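Local coordinates for protein putative oxidoreductase with NAD(P)-binding Rossmann-fold domain (Clostridium difficile, PDB 3UUW) that is a putative oxidoreductase of the GFO/IDH/MocA family that probably binds NAD(P) in a Rossmann-fold domain, its substrate not being established, at residues T114-F128 with N283-K295. Numbering follows the deposited sequence.
Sequences TKKNLNLMVGFNRRF and NIKPAINGEECIK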
ATOM      1  N   THR A 114       2.051 -43.120 -21.518  1.00 18.10           N
ATOM      2  CA  THR A 114       2.770 -42.993 -22.779  1.00 21.04           C
ATOM      3  C   THR A 114       2.540 -44.236 -23.687  1.00 22.13           C
ATOM      4  O   THR A 114       2.390 -44.099 -24.906  1.00 23.81           O
ATOM      5  CB  THR A 114       4.260 -42.684 -22.535  1.00 21.75           C
ATOM      6  OG1 THR A 114       4.856 -43.736 -21.803  1.00 28.84           O
ATOM      7  CG2 THR A 114       4.432 -41.401 -21.797  1.00 24.11           C
ATOM      8  N   LYS A 115       2.460 -45.425 -23.091  1.00 21.21           N
ATOM      9  CA  LYS A 115       2.148 -46.632 -23.842  1.00 23.53           C
ATOM     10  C   LYS A 115       0.790 -46.498 -24.540  1.00 23.74           C
ATOM     11  O   LYS A 115       0.635 -46.916 -25.701  1.00 24.85           O
ATOM     12  CB  LYS A 115       2.104 -47.831 -22.896  1.00 24.18           C
ATOM     13  CG  LYS A 115       1.659 -49.137 -23.531  1.00 30.65           C
ATOM     14  CD  LYS A 115       1.278 -50.127 -22.437  1.00 35.96           C
ATOM     15  CE  LYS A 115       0.677 -51.399 -22.997  1.00 42.09           C
ATOM     16  NZ  LYS A 115       0.149 -52.255 -21.894  1.00 45.03           N
ATOM     17  N   LYS A 116      -0.178 -45.886 -23.844  1.00 22.58           N
ATOM     18  CA  LYS A 116      -1.544 -45.746 -24.361  1.00 24.31           C
ATOM     19  C   LYS A 116      -1.731 -44.499 -25.234  1.00 25.26           C
ATOM     20  O   LYS A 116      -2.817 -44.269 -25.768  1.00 27.58           O
ATOM     21  CB  LYS A 116      -2.545 -45.728 -23.187  1.00 24.52           C
ATOM     22  CG  LYS A 116      -2.572 -46.993 -22.320  1.00 28.99           C
ATOM     23  CD  LYS A 116      -3.177 -48.177 -23.021  1.00 33.37           C
ATOM     24  CE  LYS A 116      -4.685 -48.040 -23.189  1.00 35.84           C
ATOM     25  NZ  LYS A 116      -5.218 -49.165 -24.004  1.00 39.28           N
ATOM     26  N   ASN A 117      -0.668 -43.711 -25.386  1.00 23.47           N
ATOM     27  CA  ASN A 117      -0.707 -42.438 -26.094  1.00 24.56           C
ATOM     28  C   ASN A 117      -1.752 -41.503 -25.485  1.00 22.89           C
ATOM     29  O   ASN A 117      -2.581 -40.895 -26.189  1.00 22.58           O
ATOM     30  CB  ASN A 117      -0.942 -42.628 -27.588  1.00 26.88           C
ATOM     31  CG  ASN A 117       0.013 -41.806 -28.394  1.00 33.78           C
ATOM     32  OD1 ASN A 117      -0.254 -40.646 -28.704  1.00 41.39           O
ATOM     33  ND2 ASN A 117       1.194 -42.379 -28.666  1.00 37.99           N
ATOM     34  N   LEU A 118      -1.696 -41.389 -24.159  1.00 19.44           N
ATOM     35  CA  LEU A 118      -2.619 -40.549 -23.412  1.00 18.99           C
ATOM     36  C   LEU A 118      -1.863 -39.514 -22.584  1.00 18.49           C
ATOM     37  O   LEU A 118      -0.725 -39.745 -22.167  1.00 18.93           O
ATOM     38  CB  LEU A 118      -3.450 -41.411 -22.469  1.00 18.39           C
ATOM     39  CG  LEU A 118      -4.345 -42.440 -23.140  1.00 20.60           C
ATOM     40  CD1 LEU A 118      -4.919 -43.389 -22.078  1.00 21.73           C
ATOM     41  CD2 LEU A 118      -5.464 -41.771 -23.947  1.00 24.51           C
ATOM     42  N   ASN A 119      -2.493 -38.365 -22.368  1.00 17.45           N
ATOM     43  CA  ASN A 119      -1.923 -37.321 -21.546  1.00 16.87           C
ATOM     44  C   ASN A 119      -2.334 -37.536 -20.101  1.00 16.50           C
ATOM     45  O   ASN A 119      -3.524 -37.768 -19.802  1.00 18.82           O
ATOM     46  CB  ASN A 119      -2.405 -35.938 -21.993  1.00 16.12           C
ATOM     47  CG  ASN A 119      -1.856 -35.536 -23.343  1.00 19.85           C
ATOM     48  OD1 ASN A 119      -0.740 -35.933 -23.708  1.00 19.28           O
ATOM     49  ND2 ASN A 119      -2.630 -34.738 -24.093  1.00 21.33           N
ATOM     50  N   LEU A 120      -1.334 -37.537 -19.236  1.00 15.63           N
ATOM     51  CA  LEU A 120      -1.527 -37.617 -17.784  1.00 14.53           C
ATOM     52  C   LEU A 120      -0.907 -36.334 -17.277  1.00 16.55           C
ATOM     53  O   LEU A 120       0.315 -36.182 -17.342  1.00 16.99           O
ATOM     54  CB  LEU A 120      -0.810 -38.851 -17.213  1.00 15.23           C
ATOM     55  CG  LEU A 120      -0.810 -39.017 -15.691  1.00 15.58           C
ATOM     56  CD1 LEU A 120      -2.211 -39.050 -15.135  1.00 18.63           C
ATOM     57  CD2 LEU A 120      -0.012 -40.301 -15.308  1.00 19.01           C
ATOM     58  N   MET A 121      -1.752 -35.392 -16.852  1.00 15.94           N
ATOM     59  CA  MET A 121      -1.303 -34.066 -16.423  1.00 15.49           C
ATOM     60  C   MET A 121      -1.614 -33.833 -14.951  1.00 15.94           C
ATOM     61  O   MET A 121      -2.724 -34.136 -14.491  1.00 17.34           O
ATOM     62  CB  MET A 121      -2.024 -32.999 -17.231  1.00 16.16           C
ATOM     63  CG  MET A 121      -1.493 -31.599 -17.059  1.00 15.19           C
ATOM     64  SD  MET A 121      -2.481 -30.459 -18.059  1.00 18.77           S
ATOM     65  CE  MET A 121      -1.519 -28.948 -17.827  1.00 18.42           C
ATOM     66  N   VAL A 122      -0.652 -33.250 -14.229  1.00 14.27           N
ATOM     67  CA  VAL A 122      -0.820 -32.893 -12.824  1.00 14.12           C
ATOM     68  C   VAL A 122      -1.110 -31.401 -12.730  1.00 13.38           C
ATOM     69  O   VAL A 122      -0.488 -30.570 -13.418  1.00 14.67           O
ATOM     70  CB  VAL A 122       0.410 -33.283 -11.982  1.00 15.46           C
ATOM     71  CG1 VAL A 122       0.281 -32.772 -10.563  1.00 16.28           C
ATOM     72  CG2 VAL A 122       0.592 -34.840 -12.025  1.00 17.57           C
ATOM     73  N   GLY A 123      -2.062 -31.068 -11.854  1.00 14.94           N
ATOM     74  CA  GLY A 123      -2.597 -29.723 -11.738  1.00 14.84           C
ATOM     75  C   GLY A 123      -1.770 -28.710 -10.990  1.00 14.75           C
ATOM     76  O   GLY A 123      -2.184 -28.193  -9.906  1.00 17.38           O
ATOM     77  N   PHE A 124      -0.609 -28.389 -11.543  1.00 15.75           N
ATOM     78  CA  PHE A 124       0.225 -27.338 -10.957  1.00 14.81           C
ATOM     79  C   PHE A 124      -0.258 -26.016 -11.522  1.00 14.68           C
ATOM     80  O   PHE A 124       0.349 -25.436 -12.427  1.00 14.72           O
ATOM     81  CB  PHE A 124       1.723 -27.596 -11.205  1.00 14.78           C
ATOM     82  CG  PHE A 124       2.270 -28.749 -10.413  1.00 15.13           C
ATOM     83  CD1 PHE A 124       2.336 -28.681  -9.023  1.00 16.81           C
ATOM     84  CD2 PHE A 124       2.746 -29.883 -11.041  1.00 17.72           C
ATOM     85  CE1 PHE A 124       2.814 -29.726  -8.307  1.00 17.80           C
ATOM     86  CE2 PHE A 124       3.233 -30.927 -10.308  1.00 18.86           C
ATOM     87  CZ  PHE A 124       3.273 -30.842  -8.943  1.00 19.58           C
ATOM     88  N   ASN A 125      -1.379 -25.535 -10.976  1.00 14.58           N
ATOM     89  CA  ASN A 125      -2.020 -24.331 -11.498  1.00 15.18           C
ATOM     90  C   ASN A 125      -1.139 -23.085 -11.533  1.00 14.89           C
ATOM     91  O   ASN A 125      -1.311 -22.223 -12.400  1.00 16.19           O
ATOM     92  CB  ASN A 125      -3.329 -24.035 -10.754  1.00 15.42           C
ATOM     93  CG  ASN A 125      -3.114 -23.880  -9.283  1.00 17.36           C
ATOM     94  OD1 ASN A 125      -2.812 -24.862  -8.598  1.00 17.41           O
ATOM     95  ND2 ASN A 125      -3.206 -22.641  -8.783  1.00 17.55           N
ATOM     96  N   ARG A 126      -0.185 -22.989 -10.607  1.00 14.70           N
ATOM     97  CA  ARG A 126       0.662 -21.807 -10.532  1.00 15.14           C
ATOM     98  C   ARG A 126       1.484 -21.586 -11.809  1.00 15.50           C
ATOM     99  O   ARG A 126       1.789 -20.452 -12.147  1.00 15.45           O
ATOM    100  CB  ARG A 126       1.510 -21.848  -9.259  1.00 13.84           C
ATOM    101  CG  ARG A 126       0.705 -21.609  -8.036  1.00 16.06           C
ATOM    102  CD  ARG A 126       1.401 -22.086  -6.797  1.00 17.73           C
ATOM    103  NE  ARG A 126       0.614 -21.733  -5.633  1.00 17.77           N
ATOM    104  CZ  ARG A 126      -0.525 -22.316  -5.293  1.00 20.16           C
ATOM    105  NH1 ARG A 126      -1.010 -23.339  -5.990  1.00 23.12           N
ATOM    106  NH2 ARG A 126      -1.186 -21.879  -4.220  1.00 23.67           N
ATOM    107  N   ARG A 127       1.799 -22.661 -12.543  1.00 15.33           N
ATOM    108  CA  ARG A 127       2.499 -22.529 -13.827  1.00 15.24           C
ATOM    109  C   ARG A 127       1.660 -21.799 -14.886  1.00 15.55           C
ATOM    110  O   ARG A 127       2.181 -21.378 -15.935  1.00 15.63           O
ATOM    111  CB  ARG A 127       2.927 -23.887 -14.350  1.00 16.06           C
ATOM    112  CG  ARG A 127       3.826 -24.675 -13.442  1.00 17.62           C
ATOM    113  CD  ARG A 127       4.490 -25.764 -14.256  1.00 19.00           C
ATOM    114  NE  ARG A 127       5.148 -26.789 -13.462  1.00 20.74           N
ATOM    115  CZ  ARG A 127       5.926 -27.743 -13.975  1.00 23.38           C
ATOM    116  NH1 ARG A 127       6.227 -27.752 -15.269  1.00 22.15           N
ATOM    117  NH2 ARG A 127       6.454 -28.665 -13.183  1.00 24.49           N
ATOM    118  N   PHE A 128       0.357 -21.662 -14.618  1.00 13.71           N
ATOM    119  CA  PHE A 128      -0.578 -20.986 -15.505  1.00 14.89           C
ATOM    120  C   PHE A 128      -1.178 -19.722 -14.891  1.00 15.67           C
ATOM    121  O   PHE A 128      -2.063 -19.088 -15.481  1.00 15.90           O
ATOM    122  CB  PHE A 128      -1.700 -21.952 -15.926  1.00 16.25           C
ATOM    123  CG  PHE A 128      -1.243 -23.020 -16.860  1.00 15.68           C
ATOM    124  CD1 PHE A 128      -0.561 -24.121 -16.385  1.00 15.94           C
ATOM    125  CD2 PHE A 128      -1.452 -22.911 -18.221  1.00 17.73           C
ATOM    126  CE1 PHE A 128      -0.121 -25.095 -17.234  1.00 17.10           C
ATOM    127  CE2 PHE A 128      -1.010 -23.891 -19.076  1.00 20.74           C
ATOM    128  CZ  PHE A 128      -0.343 -24.980 -18.577  1.00 18.43           C
ATOM    129  N   ASN A 283      -3.735 -32.956 -30.365  1.00 20.38           N
ATOM    130  CA  ASN A 283      -2.878 -34.154 -30.361  1.00 22.52           C
ATOM    131  C   ASN A 283      -1.437 -33.881 -29.904  1.00 22.07           C
ATOM    132  O   ASN A 283      -0.468 -34.358 -30.526  1.00 23.81           O
ATOM    133  CB  ASN A 283      -2.849 -34.791 -31.752  1.00 21.42           C
ATOM    134  CG  ASN A 283      -2.146 -36.134 -31.768  1.00 28.72           C
ATOM    135  OD1 ASN A 283      -2.242 -36.909 -30.809  1.00 32.51           O
ATOM    136  ND2 ASN A 283      -1.426 -36.416 -32.845  1.00 31.88           N
ATOM    137  N   ILE A 284      -1.310 -33.143 -28.811  1.00 22.23           N
ATOM    138  CA  ILE A 284      -0.000 -32.803 -28.257  1.00 21.92           C
ATOM    139  C   ILE A 284      -0.004 -33.010 -26.767  1.00 20.38           C
ATOM    140  O   ILE A 284      -1.057 -33.179 -26.139  1.00 19.48           O
ATOM    141  CB  ILE A 284       0.404 -31.365 -28.571  1.00 22.56           C
ATOM    142  CG1 ILE A 284      -0.661 -30.379 -28.100  1.00 22.44           C
ATOM    143  CG2 ILE A 284       0.645 -31.229 -30.078  1.00 25.92           C
ATOM    144  CD1 ILE A 284      -0.336 -28.909 -28.403  1.00 29.46           C
ATOM    145  N   LYS A 285       1.204 -33.023 -26.219  1.00 21.48           N
ATOM    146  CA  LYS A 285       1.415 -33.194 -24.794  1.00 21.56           C
ATOM    147  C   LYS A 285       1.551 -31.837 -24.068  1.00 21.10           C
ATOM    148  O   LYS A 285       2.292 -30.982 -24.514  1.00 21.78           O
ATOM    149  CB  LYS A 285       2.707 -33.975 -24.582  1.00 22.89           C
ATOM    150  CG  LYS A 285       2.722 -35.365 -25.141  1.00 27.40           C
ATOM    151  CD  LYS A 285       4.057 -36.039 -24.801  1.00 32.30           C
ATOM    152  CE  LYS A 285       4.101 -37.486 -25.272  1.00 36.66           C
ATOM    153  NZ  LYS A 285       5.344 -38.171 -24.784  1.00 40.87           N
ATOM    154  N   PRO A 286       0.862 -31.648 -22.919  1.00 20.21           N
ATOM    155  CA  PRO A 286       1.082 -30.395 -22.144  1.00 20.63           C
ATOM    156  C   PRO A 286       2.498 -30.349 -21.582  1.00 20.66           C
ATOM    157  O   PRO A 286       3.088 -31.400 -21.453  1.00 19.64           O
ATOM    158  CB  PRO A 286       0.031 -30.455 -21.024  1.00 22.12           C
ATOM    159  CG  PRO A 286      -0.607 -31.794 -21.094  1.00 20.54           C
ATOM    160  CD  PRO A 286      -0.191 -32.506 -22.355  1.00 20.66           C
ATOM    161  N   ALA A 287       3.052 -29.166 -21.231  1.00 20.72           N
ATOM    162  CA  ALA A 287       4.458 -29.122 -20.740  1.00 21.87           C
ATOM    163  C   ALA A 287       4.588 -29.874 -19.424  1.00 20.42           C
ATOM    164  O   ALA A 287       5.635 -30.504 -19.160  1.00 22.57           O
ATOM    165  CB  ALA A 287       4.999 -27.687 -20.612  1.00 20.91           C
ATOM    166  N   ILE A 288       3.508 -29.856 -18.629  1.00 18.07           N
ATOM    167  CA  ILE A 288       3.447 -30.698 -17.435  1.00 17.67           C
ATOM    168  C   ILE A 288       3.176 -32.137 -17.892  1.00 17.15           C
ATOM    169  O   ILE A 288       2.026 -32.579 -17.978  1.00 18.91           O
ATOM    170  CB  ILE A 288       2.400 -30.246 -16.412  1.00 15.31           C
ATOM    171  CG1 ILE A 288       2.629 -28.772 -16.005  1.00 19.48           C
ATOM    172  CG2 ILE A 288       2.498 -31.115 -15.124  1.00 18.26           C
ATOM    173  CD1 ILE A 288       1.476 -28.145 -15.188  1.00 17.83           C
ATOM    174  N   ASN A 289       4.243 -32.834 -18.231  1.00 17.64           N
ATOM    175  CA  ASN A 289       4.171 -34.248 -18.571  1.00 17.43           C
ATOM    176  C   ASN A 289       5.461 -34.900 -18.144  1.00 17.47           C
ATOM    177  O   ASN A 289       6.476 -34.222 -17.969  1.00 18.89           O
ATOM    178  CB  ASN A 289       3.971 -34.456 -20.074  1.00 18.15           C
ATOM    179  CG  ASN A 289       5.234 -34.282 -20.857  1.00 23.39           C
ATOM    180  OD1 ASN A 289       6.078 -35.186 -20.921  1.00 28.34           O
ATOM    181  ND2 ASN A 289       5.371 -33.129 -21.498  1.00 22.77           N
ATOM    182  N   GLY A 290       5.418 -36.210 -17.957  1.00 16.93           N
ATOM    183  CA  GLY A 290       6.616 -36.948 -17.623  1.00 18.13           C
ATOM    184  C   GLY A 290       7.245 -36.466 -16.340  1.00 17.49           C
ATOM    185  O   GLY A 290       6.564 -36.300 -15.337  1.00 17.39           O
ATOM    186  N   GLU A 291       8.560 -36.263 -16.347  1.00 18.45           N
ATOM    187  CA  GLU A 291       9.270 -35.869 -15.132  1.00 19.39           C
ATOM    188  C   GLU A 291       8.742 -34.567 -14.553  1.00 17.17           C
ATOM    189  O   GLU A 291       8.811 -34.350 -13.342  1.00 18.19           O
ATOM    190  CB  GLU A 291      10.776 -35.765 -15.399  1.00 20.24           C
ATOM    191  CG  GLU A 291      11.647 -35.372 -14.191  1.00 21.78           C
ATOM    192  CD  GLU A 291      11.553 -36.331 -12.995  1.00 22.92           C
ATOM    193  OE1 GLU A 291      11.144 -37.516 -13.167  1.00 24.49           O
ATOM    194  OE2 GLU A 291      11.939 -35.893 -11.882  1.00 25.27           O
ATOM    195  N   GLU A 292       8.169 -33.716 -15.391  1.00 18.25           N
ATOM    196  CA  GLU A 292       7.584 -32.466 -14.891  1.00 18.63           C
ATOM    197  C   GLU A 292       6.467 -32.725 -13.873  1.00 17.69           C
ATOM    198  O   GLU A 292       6.254 -31.922 -12.967  1.00 20.74           O
ATOM    199  CB  GLU A 292       7.067 -31.593 -16.042  1.00 19.49           C
ATOM    200  CG  GLU A 292       8.177 -31.034 -16.902  1.00 21.20           C
ATOM    201  CD  GLU A 292       9.085 -30.089 -16.125  1.00 25.28           C
ATOM    202  OE1 GLU A 292       8.577 -29.353 -15.266  1.00 23.11           O
ATOM    203  OE2 GLU A 292      10.313 -30.085 -16.375  1.00 27.79           O
ATOM    204  N   CYS A 293       5.774 -33.855 -13.999  1.00 16.37           N
ATOM    205  CA  CYS A 293       4.681 -34.200 -13.086  1.00 16.64           C
ATOM    206  C   CYS A 293       5.163 -34.570 -11.684  1.00 15.73           C
ATOM    207  O   CYS A 293       4.386 -34.508 -10.738  1.00 18.72           O
ATOM    208  CB  CYS A 293       3.875 -35.415 -13.614  1.00 16.65           C
ATOM    209  SG  CYS A 293       2.910 -35.083 -15.100  1.00 24.67           S
ATOM    210  N   ILE A 294       6.432 -34.977 -11.568  1.00 14.95           N
ATOM    211  CA  ILE A 294       6.930 -35.588 -10.337  1.00 16.24           C
ATOM    212  C   ILE A 294       8.244 -35.021  -9.832  1.00 16.00           C
ATOM    213  O   ILE A 294       8.710 -35.440  -8.794  1.00 17.58           O
ATOM    214  CB  ILE A 294       7.086 -37.141 -10.526  1.00 15.91           C
ATOM    215  CG1 ILE A 294       7.909 -37.475 -11.786  1.00 16.48           C
ATOM    216  CG2 ILE A 294       5.722 -37.774 -10.618  1.00 16.89           C
ATOM    217  CD1 ILE A 294       8.221 -38.991 -11.951  1.00 17.49           C
ATOM    218  N   LYS A 295       8.826 -34.044 -10.533  1.00 18.13           N
ATOM    219  CA  LYS A 295      10.146 -33.572 -10.121  1.00 18.76           C
ATOM    220  C   LYS A 295      10.132 -32.852  -8.772  1.00 18.33           C
ATOM    221  O   LYS A 295      11.054 -33.025  -7.986  1.00 18.40           O
ATOM    222  CB  LYS A 295      10.828 -32.745 -11.197  1.00 22.20           C
ATOM    223  CG  LYS A 295      10.249 -31.469 -11.563  1.00 25.07           C
ATOM    224  CD  LYS A 295      11.299 -30.803 -12.512  1.00 30.20           C
ATOM    225  CE  LYS A 295      10.927 -29.457 -12.962  1.00 35.41           C
ATOM    226  NZ  LYS A 295      11.936 -28.989 -13.974  1.00 35.90           N
TER
HETATM  227  O   HOH W   1       0.693 -34.511 -19.506  1.00 19.63           O
HETATM  228  O   HOH W   2       2.766 -37.440 -17.774  1.00 21.28           O
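Leu120 O meets Ile288 O and Gly290 N through water instead of direct backbone bonds, illustrating how ordered water can bridge an edge strand and a passing loop. One water donates to Ile288 O at 2.8 Å and, weakly, to Leu120 O; a second donates to Leu120 O and accepts from Gly290 N, 2.9 Å away. Val122 N is buried without a partner, Ile288 packing beside it with CG2 3.5 Å from Val122 O. At one end of the loop, Asn119 ND2 donates to Ile284 O (3.0 Å, 149°), the amide carbon resting on Pro286 CD. At the other, the extended Arg127 side chain passes Ile288, whose CG1 lies over one guanidinium face. Arg127 NH1 forms a salt bridge to Glu292 OE1 (2.8 Å), from the anti side and tilted 31° out of the carboxylate plane; NH2 adds a weak bond to the same oxygen. The guanidinium and carboxylate planes stand 80° apart. A salt bridge from Lys295 NZ to Glu292 OE2 (3.1 Å, syn side) completes the network, and Asp173 of helix 160-179 is a second acid for Arg127. Strand 120-122, one of the two outermost in the chain's parallel Rossmann sheet, bonds to strand 92-95; the loop linking helices 269-281 and 295-305 runs along it.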